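Local coordinates for Hut operon positive regulatory protein (Bacillus subtilis, PDB 4H4L), which binds regulatory sequences on mRNA as a homohexamer when histidine is present, suppressing transcription termination and switching on the histidine-utilization operon, at residues A[48-53]-A[98-103]. The protein carries 1 engineered substitution. Residues are numbered along the deposited sequence; the frame is centred on the assembly and turned at random.
Sequences HKVIAA and RTVGLR. Engineered in segment 48-53: Ile51 (natural residue Val). With HIS (histidine), chain Q.
Apolar helix-on-sheet packing joins Val50 of helix 47-60 to Val100 and Leu102 of strand 99-109, an inner strand of the four-stranded antiparallel sheet. Each methyl of Val50 has its own partner: CG2 lies 4.0 Å from Val100 CG2, and CG1 lies 4.1 Å from Leu102 CD1. With CG1 anti to the backbone N (chi1 165°), the valine straddles these two alternate strand residues, whose side chains rise from one sheet face; its side chain crosses that of Leu102 at about a right angle. The backbones stay apart, 8.3 Å between Val50 CA and Leu102 CA, and all three side chains are buried, with Val42 of strand 36-44 also touching Val50. Arg98 serves the bound histidine: its NH1 gives a weak but fairly straight hydrogen bond to ligand ND1 (3.4 Å, 164°), which lies in the guanidinium plane. NE and NH2 hydrogen-bond the Leu92 and Thr87 carbonyls, which should help to hold that plane. A methionine in place of Arg98 would probably leave ligand ND1 without this donor and both carbonyls without their mates. Tyr69 of a neighbouring subunit also hydrogen-bonds the ligand, making this an intersubunit histidine pocket of the HutP hexamer, from which the chain enters the sheet.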
# COMPACT_ATOMS: atom_id res chain seq x y z
N HIS A 48 -17.28 3.39 2.00
CA HIS A 48 -17.92 4.61 1.52
C HIS A 48 -19.06 5.02 2.39
O HIS A 48 -19.25 6.22 2.62
CB HIS A 48 -18.25 4.57 0.01
CG HIS A 48 -19.32 3.58 -0.39
ND1 HIS A 48 -20.53 3.97 -0.87
CD2 HIS A 48 -19.32 2.18 -0.42
CE1 HIS A 48 -21.28 2.87 -1.16
NE2 HIS A 48 -20.54 1.78 -0.88
N LYS A 49 -19.80 4.05 2.93
CA LYS A 49 -20.84 4.35 3.90
C LYS A 49 -20.27 4.94 5.14
O LYS A 49 -20.90 5.82 5.76
CB LYS A 49 -21.64 3.11 4.28
CG LYS A 49 -23.06 3.16 3.81
CD LYS A 49 -23.36 1.96 2.91
CE LYS A 49 -24.42 2.33 1.87
NZ LYS A 49 -24.67 1.23 0.89
N VAL A 50 -19.08 4.47 5.54
CA VAL A 50 -18.44 5.01 6.76
C VAL A 50 -18.04 6.48 6.55
O VAL A 50 -18.29 7.35 7.38
CB VAL A 50 -17.29 4.08 7.25
CG1 VAL A 50 -16.38 4.76 8.26
CG2 VAL A 50 -17.88 2.78 7.84
N ILE A 51 -17.45 6.77 5.40
CA ILE A 51 -17.06 8.13 5.05
C ILE A 51 -18.31 9.06 4.99
O ILE A 51 -18.28 10.18 5.50
CB ILE A 51 -16.28 8.12 3.70
CG1 ILE A 51 -15.01 7.27 3.84
CG2 ILE A 51 -15.98 9.53 3.19
CD1 ILE A 51 -14.36 6.92 2.53
N ALA A 52 -19.39 8.54 4.40
CA ALA A 52 -20.63 9.27 4.10
C ALA A 52 -21.38 9.66 5.37
O ALA A 52 -21.66 10.84 5.59
CB ALA A 52 -21.52 8.43 3.20
N ALA A 53 -21.70 8.66 6.20
CA ALA A 53 -22.23 8.88 7.56
C ALA A 53 -21.48 10.01 8.28
O ALA A 53 -22.10 10.96 8.77
CB ALA A 53 -22.17 7.60 8.39
N ARG A 98 -14.58 -8.67 5.15
CA ARG A 98 -14.68 -8.21 6.52
C ARG A 98 -15.61 -7.02 6.59
O ARG A 98 -15.99 -6.41 5.55
CB ARG A 98 -13.32 -7.86 7.10
CG ARG A 98 -12.67 -6.69 6.43
CD ARG A 98 -11.22 -6.67 6.80
NE ARG A 98 -10.48 -5.69 6.03
CZ ARG A 98 -9.22 -5.35 6.28
NH1 ARG A 98 -8.57 -5.91 7.30
NH2 ARG A 98 -8.60 -4.46 5.52
N THR A 99 -15.98 -6.70 7.83
CA THR A 99 -16.97 -5.67 8.09
C THR A 99 -16.69 -4.99 9.41
O THR A 99 -15.99 -5.56 10.26
CB THR A 99 -18.38 -6.27 8.06
OG1 THR A 99 -19.33 -5.21 8.06
CG2 THR A 99 -18.64 -7.20 9.25
N VAL A 100 -17.20 -3.76 9.54
CA VAL A 100 -17.01 -2.92 10.72
C VAL A 100 -18.32 -2.51 11.39
O VAL A 100 -19.33 -2.26 10.75
CB VAL A 100 -16.29 -1.61 10.38
CG1 VAL A 100 -14.84 -1.84 10.02
CG2 VAL A 100 -17.01 -0.89 9.26
N GLY A 101 -18.29 -2.44 12.71
CA GLY A 101 -19.30 -1.75 13.47
C GLY A 101 -18.52 -0.66 14.19
O GLY A 101 -17.80 -0.94 15.18
N LEU A 102 -18.61 0.58 13.69
CA LEU A 102 -17.84 1.63 14.31
C LEU A 102 -18.69 2.55 15.18
O LEU A 102 -19.93 2.47 15.19
CB LEU A 102 -17.06 2.42 13.27
CG LEU A 102 -15.94 1.69 12.52
CD1 LEU A 102 -15.28 2.66 11.55
CD2 LEU A 102 -14.89 1.14 13.47
N ARG A 103 -18.00 3.36 15.97
CA ARG A 103 -18.54 4.57 16.53
C ARG A 103 -17.46 5.58 16.20
O ARG A 103 -16.30 5.21 16.19
CB ARG A 103 -18.71 4.45 18.05
CG ARG A 103 -19.28 5.72 18.70
CD ARG A 103 -19.47 5.62 20.22
NE ARG A 103 -19.84 6.92 20.81
CZ ARG A 103 -19.81 7.21 22.11
NH1 ARG A 103 -19.44 6.31 23.01
NH2 ARG A 103 -20.17 8.42 22.53
N HIS Q . -12.78 -11.12 7.84
CA HIS Q . -11.81 -10.97 8.96
C HIS Q . -12.29 -11.83 10.03
O HIS Q . -12.75 -12.91 9.69
CB HIS Q . -11.75 -9.53 9.46
CG HIS Q . -10.45 -9.14 10.14
ND1 HIS Q . -9.71 -8.05 9.75
CD2 HIS Q . -9.77 -9.70 11.18
CE1 HIS Q . -8.64 -7.94 10.52
NE2 HIS Q . -8.69 -8.93 11.40
OXT HIS Q . -12.23 -11.48 11.22